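Local coordinates for protein serine proteinase inhibitor 1 (Myxoma virus, PDB 6BJ5) that inhibits serine endopeptidases as a member of the serpin family and is important in the virulence of the virus, at residues Asp31-Ser36 against Val253-Asp258; Ser147-Thr152 against Ser309-Ile314. All blocks are in the same frame, centred on the assembly; numbering follows the deposited sequence.

Contact 1. Residues Asp31-Ser36 against Val253-Asp258; sequences DNVVFS and VESVLD. With NAG (2-acetamido-2-deoxy-beta-D-glucopyranose), chain G.
V33 and V34 lie across S255 where strand 33-35 passes over the end of strand 243-258, the two segment axes 5.9 Å apart at an angle of 71°, so they pack as crossing strands and form no ladder with each other. V253, S255 and L257 all face strand 33-35. S255 carries the polar link: its OG, anti to its own carbonyl carbon (chi1 -73°), accepts the backbone N-H of V34, N to OG 3.1 Å and nearly straight at 162°. Beside this bond V34 straddles its partners. Its CG1 meets V253 CG1 at 3.5 Å, while its CG2 lies 3.7 Å from S255 CB. The other methyl of V253, CG2, packs at 3.8 Å against CB of N32, the side chains crossing at about a right angle. Farther along, L257 CD1 touches the F35 ring obliquely at CD1 (3.8 Å), and its second methyl, CD2, approaches V33 CG1. F23 and V26 of helix 23-26 continue this apolar cluster. At the outer end D31 OD1 accepts the N-H of N32 from above the carboxylate plane, N to OD1 2.6 Å, and the N-linked sugar rests against D31. V33, V34 and F35 form an antiparallel ladder with a strand of a neighbouring subunit. The chemistry is thus a hydrophobic crossing beneath the large serpin sheet, in which a single serine hydroxyl, S255 OG, accepts the N-H of the buried V34.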
loop_
_atom_site.group_PDB
_atom_site.type_symbol
_atom_site.label_atom_id
_atom_site.label_comp_id
_atom_site.label_asym_id
_atom_site.label_seq_id
_atom_site.Cartn_x
_atom_site.Cartn_y
_atom_site.Cartn_z
ATOM N N ASP A 31 -2.120 0.103 16.905
ATOM C CA ASP A 31 -1.087 0.843 16.202
ATOM C C ASP A 31 -1.672 1.495 14.955
ATOM O O ASP A 31 -2.829 1.269 14.577
ATOM C CB ASP A 31 0.070 -0.102 15.855
ATOM C CG ASP A 31 1.343 0.616 15.516
ATOM O OD1 ASP A 31 1.345 1.861 15.541
ATOM O OD2 ASP A 31 2.353 -0.075 15.251
ATOM N N ASN A 32 -0.849 2.308 14.314
ATOM C CA ASN A 32 -1.186 2.922 13.043
ATOM C C ASN A 32 -0.478 2.127 11.944
ATOM O O ASN A 32 0.745 1.937 11.991
ATOM C CB ASN A 32 -0.747 4.379 13.021
ATOM C CG ASN A 32 -1.493 5.257 14.022
ATOM O OD1 ASN A 32 -0.976 6.278 14.429
ATOM N ND2 ASN A 32 -2.675 4.853 14.437
ATOM N N VAL A 33 -1.238 1.636 10.978
ATOM C CA VAL A 33 -0.680 0.827 9.908
ATOM C C VAL A 33 -1.055 1.457 8.579
ATOM O O VAL A 33 -2.207 1.859 8.382
ATOM C CB VAL A 33 -1.191 -0.620 9.978
ATOM C CG1 VAL A 33 -0.599 -1.453 8.844
ATOM C CG2 VAL A 33 -0.880 -1.219 11.333
ATOM N N VAL A 34 -0.081 1.550 7.678
ATOM C CA VAL A 34 -0.290 2.005 6.312
ATOM C C VAL A 34 0.199 0.919 5.361
ATOM O O VAL A 34 1.126 0.158 5.660
ATOM C CB VAL A 34 0.413 3.350 6.045
ATOM C CG1 VAL A 34 -0.135 4.404 6.985
ATOM C CG2 VAL A 34 1.903 3.207 6.237
ATOM N N PHE A 35 -0.427 0.848 4.200
ATOM C CA PHE A 35 -0.242 -0.310 3.341
ATOM C C PHE A 35 -0.487 0.104 1.894
ATOM O O PHE A 35 -1.208 1.070 1.620
ATOM C CB PHE A 35 -1.211 -1.413 3.784
ATOM C CG PHE A 35 -1.185 -2.638 2.953
ATOM C CD1 PHE A 35 -0.028 -3.372 2.792
ATOM C CD2 PHE A 35 -2.338 -3.045 2.299
ATOM C CE1 PHE A 35 -0.026 -4.534 2.020
ATOM C CE2 PHE A 35 -2.348 -4.160 1.536
ATOM C CZ PHE A 35 -1.174 -4.921 1.393
ATOM N N SER A 36 0.141 -0.602 0.961
ATOM C CA SER A 36 -0.147 -0.351 -0.442
ATOM C C SER A 36 -0.609 -1.636 -1.084
ATOM O O SER A 36 0.231 -2.484 -1.431
ATOM C CB SER A 36 1.054 0.189 -1.192
ATOM O OG SER A 36 0.700 0.296 -2.568
ATOM N N VAL A 253 2.720 8.380 9.092
ATOM C CA VAL A 253 2.851 6.996 9.541
ATOM C C VAL A 253 3.806 6.252 8.617
ATOM O O VAL A 253 3.753 6.405 7.388
ATOM C CB VAL A 253 1.484 6.279 9.601
ATOM C CG1 VAL A 253 1.659 4.819 9.969
ATOM C CG2 VAL A 253 0.605 6.952 10.617
ATOM N N GLU A 254 4.690 5.461 9.218
ATOM C CA GLU A 254 5.557 4.556 8.489
ATOM C C GLU A 254 5.382 3.159 9.061
ATOM O O GLU A 254 5.353 2.971 10.283
ATOM C CB GLU A 254 7.036 4.972 8.570
ATOM C CG GLU A 254 7.961 4.096 7.706
ATOM C CD GLU A 254 9.429 4.495 7.777
ATOM O OE1 GLU A 254 9.837 5.384 7.000
ATOM O OE2 GLU A 254 10.178 3.914 8.595
ATOM N N SER A 255 5.274 2.185 8.164
ATOM C CA SER A 255 4.973 0.803 8.510
ATOM C C SER A 255 5.920 -0.094 7.739
ATOM O O SER A 255 6.094 0.086 6.531
ATOM C CB SER A 255 3.515 0.448 8.184
ATOM O OG SER A 255 2.618 1.045 9.096
ATOM N N VAL A 256 6.528 -1.054 8.434
ATOM C CA VAL A 256 7.387 -2.061 7.817
ATOM C C VAL A 256 6.732 -3.409 8.054
ATOM O O VAL A 256 6.739 -3.916 9.184
ATOM C CB VAL A 256 8.799 -2.037 8.391
ATOM C CG1 VAL A 256 9.588 -3.202 7.835
ATOM C CG2 VAL A 256 9.462 -0.700 8.063
ATOM N N LEU A 257 6.209 -4.011 6.988
ATOM C CA LEU A 257 5.298 -5.145 7.085
ATOM C C LEU A 257 5.923 -6.369 6.451
ATOM O O LEU A 257 6.536 -6.280 5.382
ATOM C CB LEU A 257 3.973 -4.851 6.382
ATOM C CG LEU A 257 3.220 -3.591 6.821
ATOM C CD1 LEU A 257 1.966 -3.369 5.996
ATOM C CD2 LEU A 257 2.901 -3.654 8.300
ATOM N N ASP A 258 5.771 -7.507 7.132
ATOM C CA ASP A 258 6.158 -8.812 6.609
ATOM C C ASP A 258 4.903 -9.518 6.124
ATOM O O ASP A 258 4.034 -9.872 6.932
ATOM C CB ASP A 258 6.853 -9.659 7.669
ATOM C CG ASP A 258 7.417 -10.950 7.108
ATOM O OD1 ASP A 258 6.977 -11.397 6.024
ATOM O OD2 ASP A 258 8.287 -11.538 7.782
HETATM C C1 NAG G . -0.430 -4.135 17.332
HETATM C C2 NAG G . 0.657 -5.074 16.817
HETATM C C3 NAG G . 1.937 -4.952 17.633
HETATM C C4 NAG G . 2.345 -3.492 17.746
HETATM C C5 NAG G . 1.188 -2.666 18.290
HETATM C C6 NAG G . 1.574 -1.195 18.399
HETATM C C7 NAG G . 0.986 -7.485 16.720
HETATM C C8 NAG G . 0.550 -8.732 17.432
HETATM N N2 NAG G . 0.169 -6.442 16.834
HETATM O O3 NAG G . 2.988 -5.689 16.999
HETATM O O4 NAG G . 3.471 -3.375 18.622
HETATM O O5 NAG G . 0.050 -2.794 17.437
HETATM O O6 NAG G . 2.782 -1.074 19.158
HETATM O O7 NAG G . 2.023 -7.433 16.079
#

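Contact 2. Residues Ser147-Thr152 against Ser309-Ile314; sequences SVRMKT and SSDTAI
S147, V148 and R149 pair with D311, S310 and S309, the segment axes 4.6 Å apart and nearly antiparallel. The close-packed centre is the hydrogen-bonded pair V148-S310: V148 N gives to S310 O at 2.6 Å, and S310 N returns a bond to V148 O at 2.8 Å. Their side chains point to the buried face, where V148 packs on Y38 of helix 37-49, F30 of a neighbouring subunit touches both residues, and S310 OG bonds to S297 OG. The opposite face is largely polar and more open at R149, S309 and D311, which are partly exposed, while S147 on the same face is buried. Here D311 OD1 takes two donors from opposite faces of its carboxylate plane. S147 OG gives a short bond of 2.5 Å to D311 OD1 on the anti side. R149 NH1 forms a salt bridge to D311 OD1 on the syn side, 2.9 Å long and close to straight (166°). The acceptor lies in the guanidinium plane, although the guanidinium and carboxylate planes are 68° apart. A bend at chi2 (-81°) turns R149 CD to within 3.4 Å of S309 OG, and this hydroxyl sits over one guanidinium face, offset toward the rim. R149 NH1 also makes a weak bond to V148 O. Strand 305-314 is probably the reactive-centre segment itself, inserted as a central strand, and the doubly gripped D311 carboxylate, probably stabilised as an anion by R149, ties it to strand 142-153.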
loop_
_atom_site.group_PDB
_atom_site.type_symbol
_atom_site.label_atom_id
_atom_site.label_comp_id
_atom_site.label_asym_id
_atom_site.label_seq_id
_atom_site.Cartn_x
_atom_site.Cartn_y
_atom_site.Cartn_z
ATOM N N SER A 147 7.822 -0.169 -6.492
ATOM C CA SER A 147 7.820 1.129 -5.826
ATOM C C SER A 147 6.603 1.926 -6.272
ATOM O O SER A 147 6.319 2.001 -7.472
ATOM C CB SER A 147 9.075 1.908 -6.180
ATOM O OG SER A 147 10.204 1.264 -5.628
ATOM N N VAL A 148 5.898 2.539 -5.316
ATOM C CA VAL A 148 4.733 3.368 -5.607
ATOM C C VAL A 148 4.940 4.709 -4.926
ATOM O O VAL A 148 5.312 4.757 -3.745
ATOM C CB VAL A 148 3.407 2.730 -5.136
ATOM C CG1 VAL A 148 2.262 3.598 -5.569
ATOM C CG2 VAL A 148 3.229 1.340 -5.710
ATOM N N ARG A 149 4.700 5.799 -5.662
ATOM C CA ARG A 149 4.848 7.135 -5.093
ATOM C C ARG A 149 3.681 8.020 -5.496
ATOM O O ARG A 149 3.215 7.972 -6.639
ATOM C CB ARG A 149 6.126 7.819 -5.562
ATOM C CG ARG A 149 7.397 7.067 -5.218
ATOM C CD ARG A 149 7.867 7.290 -3.801
ATOM N NE ARG A 149 9.222 6.763 -3.642
ATOM C CZ ARG A 149 9.546 5.470 -3.596
ATOM N NH1 ARG A 149 8.608 4.529 -3.690
ATOM N NH2 ARG A 149 10.823 5.121 -3.458
ATOM N N MET A 150 3.210 8.824 -4.550
ATOM C CA MET A 150 2.181 9.801 -4.851
ATOM C C MET A 150 2.422 11.017 -3.980
ATOM O O MET A 150 2.599 10.880 -2.763
ATOM C CB MET A 150 0.785 9.255 -4.606
ATOM C CG MET A 150 -0.285 10.226 -5.011
ATOM S SD MET A 150 -1.828 9.577 -4.434
ATOM C CE MET A 150 -1.320 9.208 -2.753
ATOM N N LYS A 151 2.429 12.197 -4.601
ATOM C CA LYS A 151 2.468 13.453 -3.863
ATOM C C LYS A 151 1.543 14.424 -4.583
ATOM O O LYS A 151 1.835 14.827 -5.711
ATOM C CB LYS A 151 3.901 13.976 -3.767
ATOM C CG LYS A 151 4.059 15.186 -2.882
ATOM C CD LYS A 151 5.523 15.561 -2.739
ATOM C CE LYS A 151 5.684 16.727 -1.784
ATOM N NZ LYS A 151 4.961 17.936 -2.277
ATOM N N THR A 152 0.443 14.811 -3.929
ATOM C CA THR A 152 -0.627 15.588 -4.554
ATOM C C THR A 152 -1.344 16.462 -3.524
ATOM O O THR A 152 -1.609 16.024 -2.399
ATOM C CB THR A 152 -1.667 14.671 -5.226
ATOM O OG1 THR A 152 -1.010 13.634 -5.974
ATOM C CG2 THR A 152 -2.582 15.481 -6.159
ATOM N N SER A 309 4.072 6.751 -0.039
ATOM C CA SER A 309 5.200 6.045 -0.603
ATOM C C SER A 309 5.118 4.584 -0.217
ATOM O O SER A 309 4.736 4.256 0.917
ATOM C CB SER A 309 6.496 6.662 -0.065
ATOM O OG SER A 309 7.591 6.073 -0.682
ATOM N N SER A 310 5.482 3.706 -1.151
ATOM C CA SER A 310 5.525 2.300 -0.779
ATOM C C SER A 310 6.486 1.528 -1.677
ATOM O O SER A 310 6.476 1.687 -2.904
ATOM C CB SER A 310 4.135 1.678 -0.839
ATOM O OG SER A 310 4.205 0.328 -0.415
ATOM N N ASP A 311 7.294 0.670 -1.050
ATOM C CA ASP A 311 8.216 -0.213 -1.759
ATOM C C ASP A 311 7.991 -1.634 -1.277
ATOM O O ASP A 311 8.061 -1.893 -0.071
ATOM C CB ASP A 311 9.662 0.209 -1.530
ATOM C CG ASP A 311 9.935 1.597 -2.043
ATOM O OD1 ASP A 311 9.638 1.851 -3.232
ATOM O OD2 ASP A 311 10.402 2.444 -1.251
ATOM N N THR A 312 7.696 -2.541 -2.207
ATOM C CA THR A 312 7.492 -3.952 -1.902
ATOM C C THR A 312 8.670 -4.750 -2.431
ATOM O O THR A 312 9.040 -4.612 -3.602
ATOM C CB THR A 312 6.183 -4.464 -2.508
ATOM O OG1 THR A 312 5.094 -3.678 -2.006
ATOM C CG2 THR A 312 5.960 -5.924 -2.158
ATOM N N ALA A 313 9.271 -5.555 -1.562
ATOM C CA ALA A 313 10.449 -6.349 -1.901
ATOM C C ALA A 313 10.159 -7.837 -1.740
ATOM O O ALA A 313 9.888 -8.298 -0.623
ATOM C CB ALA A 313 11.636 -5.953 -1.020
ATOM N N ILE A 314 10.270 -8.592 -2.833
ATOM C CA ILE A 314 10.104 -10.048 -2.813
ATOM C C ILE A 314 11.482 -10.704 -2.867
ATOM O O ILE A 314 12.257 -10.475 -3.809
ATOM C CB ILE A 314 9.194 -10.539 -3.951
ATOM C CG1 ILE A 314 7.783 -9.997 -3.721
ATOM C CG2 ILE A 314 9.145 -12.081 -3.946
ATOM C CD1 ILE A 314 6.781 -10.281 -4.818
#

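How the contacts relate
The centres of contacts 1 and 2 lie about 12 Å apart, and both reach the same large mixed sheet, which strand 33-35 of contact 1 crosses without joining. Between strand 243-258 of contact 1 and strand 305-314 of contact 2 runs strand 293-302, which bonds to both. Along the chain the segments alternate: 31-36, 147-152, 253-258, 309-314. The contacts meet at S36, whose CB lies 3.2 Å from S310 OG, where helix 37-49 starts under the sheet. This corresponds to the shutter region of serpins, where the sheet opens to admit the reactive-centre segment. With strand 305-314 in place as a central strand, the fold is consistent with the inserted, relaxed serpin state.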